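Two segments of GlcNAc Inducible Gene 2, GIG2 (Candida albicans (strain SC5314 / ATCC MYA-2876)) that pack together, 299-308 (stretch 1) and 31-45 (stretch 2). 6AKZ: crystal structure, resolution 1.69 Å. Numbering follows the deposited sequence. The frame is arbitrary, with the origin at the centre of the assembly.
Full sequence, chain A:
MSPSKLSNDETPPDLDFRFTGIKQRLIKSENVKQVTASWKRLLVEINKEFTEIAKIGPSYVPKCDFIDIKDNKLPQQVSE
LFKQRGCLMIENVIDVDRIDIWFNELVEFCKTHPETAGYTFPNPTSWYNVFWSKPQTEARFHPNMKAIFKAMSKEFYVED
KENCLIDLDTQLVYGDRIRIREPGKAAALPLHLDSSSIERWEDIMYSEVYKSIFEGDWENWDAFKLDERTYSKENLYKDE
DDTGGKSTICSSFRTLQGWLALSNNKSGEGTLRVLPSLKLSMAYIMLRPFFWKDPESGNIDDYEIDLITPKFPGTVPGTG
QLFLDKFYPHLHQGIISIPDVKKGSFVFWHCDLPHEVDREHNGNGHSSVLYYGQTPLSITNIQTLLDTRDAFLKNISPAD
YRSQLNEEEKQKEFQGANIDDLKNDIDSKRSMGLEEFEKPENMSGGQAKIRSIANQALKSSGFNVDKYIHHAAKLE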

# COMPACT_ATOMS: atom_id res chain seq x y z
N ASN A 299 12.18 -32.45 -0.78
CA ASN A 299 11.95 -32.62 -2.19
C ASN A 299 10.65 -31.86 -2.56
O ASN A 299 9.59 -32.17 -2.06
CB ASN A 299 11.80 -34.10 -2.47
CG ASN A 299 11.78 -34.42 -3.94
OD1 ASN A 299 11.54 -33.57 -4.79
ND2 ASN A 299 12.02 -35.70 -4.26
N ILE A 300 10.78 -30.87 -3.42
CA ILE A 300 9.65 -30.05 -3.89
C ILE A 300 8.56 -30.95 -4.49
O ILE A 300 7.36 -30.70 -4.32
CB ILE A 300 10.19 -28.99 -4.88
CG1 ILE A 300 10.92 -27.91 -4.09
CG2 ILE A 300 9.09 -28.33 -5.73
CD1 ILE A 300 11.90 -27.06 -4.91
N ASP A 301 8.95 -32.05 -5.13
CA ASP A 301 7.95 -32.92 -5.71
C ASP A 301 7.07 -33.66 -4.67
O ASP A 301 6.02 -34.20 -5.04
CB ASP A 301 8.56 -33.85 -6.74
CG ASP A 301 7.50 -34.52 -7.58
OD1 ASP A 301 6.86 -33.83 -8.43
OD2 ASP A 301 7.27 -35.74 -7.36
N ASP A 302 7.38 -33.58 -3.38
CA ASP A 302 6.57 -34.19 -2.33
C ASP A 302 5.53 -33.29 -1.65
O ASP A 302 4.83 -33.76 -0.76
CB ASP A 302 7.49 -34.74 -1.21
CG ASP A 302 8.34 -35.94 -1.65
OD1 ASP A 302 8.01 -36.64 -2.62
OD2 ASP A 302 9.39 -36.17 -1.02
N TYR A 303 5.44 -31.99 -1.98
CA TYR A 303 4.28 -31.18 -1.52
C TYR A 303 2.95 -31.76 -2.01
O TYR A 303 2.86 -32.19 -3.14
CB TYR A 303 4.36 -29.71 -2.05
CG TYR A 303 5.29 -28.86 -1.25
CD1 TYR A 303 4.85 -28.21 -0.13
CD2 TYR A 303 6.62 -28.76 -1.61
CE1 TYR A 303 5.73 -27.44 0.62
CE2 TYR A 303 7.51 -28.00 -0.89
CZ TYR A 303 7.08 -27.32 0.19
OH TYR A 303 8.01 -26.60 0.91
N GLU A 304 1.93 -31.68 -1.18
CA GLU A 304 0.57 -32.04 -1.56
C GLU A 304 -0.39 -31.04 -0.97
O GLU A 304 -0.25 -30.61 0.15
CB GLU A 304 0.20 -33.43 -1.01
CG GLU A 304 0.99 -34.53 -1.71
CD GLU A 304 0.67 -35.91 -1.18
OE1 GLU A 304 1.18 -36.22 -0.09
OE2 GLU A 304 -0.09 -36.66 -1.84
N ILE A 305 -1.43 -30.75 -1.72
CA ILE A 305 -2.38 -29.71 -1.37
C ILE A 305 -3.15 -30.05 -0.14
O ILE A 305 -3.43 -31.23 0.10
CB ILE A 305 -3.31 -29.40 -2.57
CG1 ILE A 305 -4.00 -28.06 -2.37
CG2 ILE A 305 -4.33 -30.52 -2.77
CD1 ILE A 305 -4.52 -27.47 -3.65
N ASP A 306 -3.44 -29.05 0.67
CA ASP A 306 -4.27 -29.15 1.84
C ASP A 306 -5.53 -28.30 1.59
O ASP A 306 -5.51 -27.06 1.75
CB ASP A 306 -3.58 -28.60 3.10
CG ASP A 306 -4.57 -28.36 4.27
OD1 ASP A 306 -5.55 -29.13 4.37
OD2 ASP A 306 -4.41 -27.40 5.07
N LEU A 307 -6.64 -28.97 1.25
CA LEU A 307 -7.89 -28.28 1.03
C LEU A 307 -8.83 -28.35 2.19
O LEU A 307 -9.95 -27.88 2.08
CB LEU A 307 -8.54 -28.81 -0.23
CG LEU A 307 -7.78 -28.38 -1.50
CD1 LEU A 307 -8.15 -29.32 -2.62
CD2 LEU A 307 -8.03 -26.95 -1.97
N ILE A 308 -8.36 -28.83 3.34
CA ILE A 308 -9.24 -29.14 4.46
C ILE A 308 -9.00 -28.30 5.70
O ILE A 308 -9.96 -27.71 6.18
CB ILE A 308 -9.19 -30.66 4.87
CG1 ILE A 308 -9.32 -31.59 3.66
CG2 ILE A 308 -10.25 -30.96 5.91
CD1 ILE A 308 -10.54 -31.35 2.77
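Stretch 2, residues 31-45: NVKQVTASWKRLLVE

The indole of W39 points its edge at the face of the Y303 ring: W39 NE1 lies 3.3 Å from Y303 CG, the Y303 ring and the five-membered ring of W39 have centroids 4.5 Å apart, and their planes meet at 68°. W39 belongs to a helix, 32-45, which continues later in the chain and lies along an irregular strip made of a short 3-10 turn (300-302) and an extended run from Y303. The two run in opposite senses: I300 pairs with K40 (CA to CA 6.0 Å) and I305 with T36 (CA to CA 6.5 Å), so later residues of stretch 1 meet earlier turns of the helix. K40, chi1 m and the rest of its chain t, reaches past I300 to D301, where NZ donates to D301 O at 3.1 Å and to D301 OD1 at 3.3 Å, the latter within a salt bridge. Near this polar end, L43 CD1 touches both I300 CG1 (4.0 Å) and Y303 CE2 (3.4 Å), while V44 CG2 lies 4.2 Å from I300 CD1. Towards the helix start the contact is apolar: V32 takes I305 CG2 on its CG1 at 3.7 Å and L307 CD1 on its CG2 at 3.5 Å. T36 OG1 bonds back to V32 O (2.8 Å) within the helix. The contact buries 583 Å² in all.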

# COMPACT_ATOMS: atom_id res chain seq x y z
N ASN A 31 -9.08 -27.98 -10.75
CA ASN A 31 -7.80 -27.26 -10.87
C ASN A 31 -6.73 -27.69 -9.86
O ASN A 31 -5.59 -27.19 -9.94
CB ASN A 31 -8.08 -25.76 -10.79
CG ASN A 31 -8.80 -25.21 -12.03
OD1 ASN A 31 -8.66 -25.69 -13.16
ND2 ASN A 31 -9.59 -24.17 -11.80
N VAL A 32 -7.04 -28.66 -8.99
CA VAL A 32 -6.15 -29.05 -7.92
C VAL A 32 -4.82 -29.59 -8.43
O VAL A 32 -3.78 -29.28 -7.83
CB VAL A 32 -6.83 -30.06 -6.95
CG1 VAL A 32 -5.81 -30.81 -6.12
CG2 VAL A 32 -7.84 -29.33 -6.07
N LYS A 33 -4.85 -30.35 -9.52
CA LYS A 33 -3.62 -30.93 -10.06
C LYS A 33 -2.72 -29.86 -10.62
O LYS A 33 -1.56 -29.84 -10.32
CB LYS A 33 -3.90 -31.98 -11.14
CG LYS A 33 -4.38 -33.31 -10.57
CD LYS A 33 -4.25 -34.43 -11.61
CE LYS A 33 -5.35 -35.48 -11.48
NZ LYS A 33 -5.37 -36.08 -10.10
N GLN A 34 -3.28 -29.03 -11.49
CA GLN A 34 -2.65 -27.81 -12.04
C GLN A 34 -2.09 -26.83 -10.99
O GLN A 34 -1.02 -26.26 -11.22
CB GLN A 34 -3.69 -27.06 -12.87
CG GLN A 34 -3.84 -27.56 -14.30
CD GLN A 34 -5.07 -26.97 -14.99
OE1 GLN A 34 -5.95 -26.38 -14.35
NE2 GLN A 34 -5.12 -27.12 -16.30
N VAL A 35 -2.84 -26.57 -9.93
CA VAL A 35 -2.37 -25.72 -8.84
C VAL A 35 -1.12 -26.34 -8.16
O VAL A 35 -0.09 -25.68 -8.00
CB VAL A 35 -3.44 -25.44 -7.79
CG1 VAL A 35 -2.79 -24.66 -6.66
CG2 VAL A 35 -4.62 -24.64 -8.42
N THR A 36 -1.23 -27.61 -7.76
CA THR A 36 -0.09 -28.36 -7.28
C THR A 36 1.12 -28.30 -8.22
O THR A 36 2.20 -28.03 -7.73
CB THR A 36 -0.50 -29.82 -7.03
OG1 THR A 36 -1.61 -29.80 -6.13
CG2 THR A 36 0.68 -30.60 -6.41
N ALA A 37 0.97 -28.52 -9.52
CA ALA A 37 2.12 -28.40 -10.39
C ALA A 37 2.70 -27.00 -10.36
O ALA A 37 3.93 -26.85 -10.35
CB ALA A 37 1.80 -28.76 -11.81
N SER A 38 1.80 -26.02 -10.27
CA SER A 38 2.19 -24.59 -10.34
C SER A 38 3.01 -24.20 -9.08
O SER A 38 3.91 -23.35 -9.18
CB SER A 38 0.95 -23.70 -10.50
OG SER A 38 0.27 -23.46 -9.28
N TRP A 39 2.63 -24.75 -7.93
CA TRP A 39 3.33 -24.57 -6.67
C TRP A 39 4.75 -25.11 -6.70
O TRP A 39 5.69 -24.48 -6.20
CB TRP A 39 2.59 -25.25 -5.52
CG TRP A 39 3.37 -25.23 -4.18
CD1 TRP A 39 4.16 -26.24 -3.65
CD2 TRP A 39 3.44 -24.14 -3.22
NE1 TRP A 39 4.67 -25.85 -2.42
CE2 TRP A 39 4.27 -24.56 -2.15
CE3 TRP A 39 2.92 -22.84 -3.19
CZ2 TRP A 39 4.54 -23.74 -1.05
CZ3 TRP A 39 3.17 -22.06 -2.06
CH2 TRP A 39 3.98 -22.49 -1.03
N LYS A 40 4.92 -26.27 -7.34
CA LYS A 40 6.25 -26.80 -7.56
C LYS A 40 7.12 -25.94 -8.51
O LYS A 40 8.28 -25.67 -8.20
CB LYS A 40 6.08 -28.21 -8.07
CG LYS A 40 5.56 -29.09 -6.95
CD LYS A 40 5.23 -30.47 -7.47
CE LYS A 40 4.56 -31.24 -6.36
NZ LYS A 40 4.20 -32.56 -6.97
N ARG A 41 6.59 -25.53 -9.64
CA ARG A 41 7.26 -24.55 -10.54
C ARG A 41 7.65 -23.24 -9.76
O ARG A 41 8.73 -22.68 -9.97
CB ARG A 41 6.39 -24.11 -11.69
CG ARG A 41 5.91 -25.22 -12.63
CD ARG A 41 5.48 -24.65 -13.99
NE ARG A 41 4.34 -23.72 -13.85
CZ ARG A 41 3.07 -24.07 -13.85
NH1 ARG A 41 2.71 -25.36 -13.97
NH2 ARG A 41 2.14 -23.12 -13.73
N LEU A 42 6.74 -22.78 -8.93
CA LEU A 42 6.92 -21.55 -8.17
C LEU A 42 8.16 -21.61 -7.25
O LEU A 42 9.00 -20.71 -7.26
CB LEU A 42 5.69 -21.21 -7.36
CG LEU A 42 5.82 -20.01 -6.42
CD1 LEU A 42 6.05 -18.72 -7.25
CD2 LEU A 42 4.61 -19.87 -5.57
N LEU A 43 8.25 -22.68 -6.46
CA LEU A 43 9.36 -22.87 -5.59
C LEU A 43 10.69 -22.95 -6.28
O LEU A 43 11.66 -22.35 -5.79
CB LEU A 43 9.13 -24.08 -4.69
CG LEU A 43 8.03 -24.05 -3.65
CD1 LEU A 43 8.13 -25.30 -2.78
CD2 LEU A 43 7.99 -22.81 -2.75
N VAL A 44 10.71 -23.54 -7.47
CA VAL A 44 11.93 -23.64 -8.22
C VAL A 44 12.35 -22.22 -8.63
O VAL A 44 13.45 -21.84 -8.36
CB VAL A 44 11.75 -24.56 -9.45
CG1 VAL A 44 12.94 -24.43 -10.40
CG2 VAL A 44 11.52 -26.01 -8.97
N GLU A 45 11.40 -21.42 -9.14
CA GLU A 45 11.65 -20.02 -9.56
C GLU A 45 12.04 -19.15 -8.37
O GLU A 45 12.94 -18.28 -8.52
CB GLU A 45 10.47 -19.35 -10.27
CG GLU A 45 10.18 -19.95 -11.64
CD GLU A 45 11.44 -20.10 -12.49
OE1 GLU A 45 12.03 -19.04 -12.82
OE2 GLU A 45 11.89 -21.25 -12.72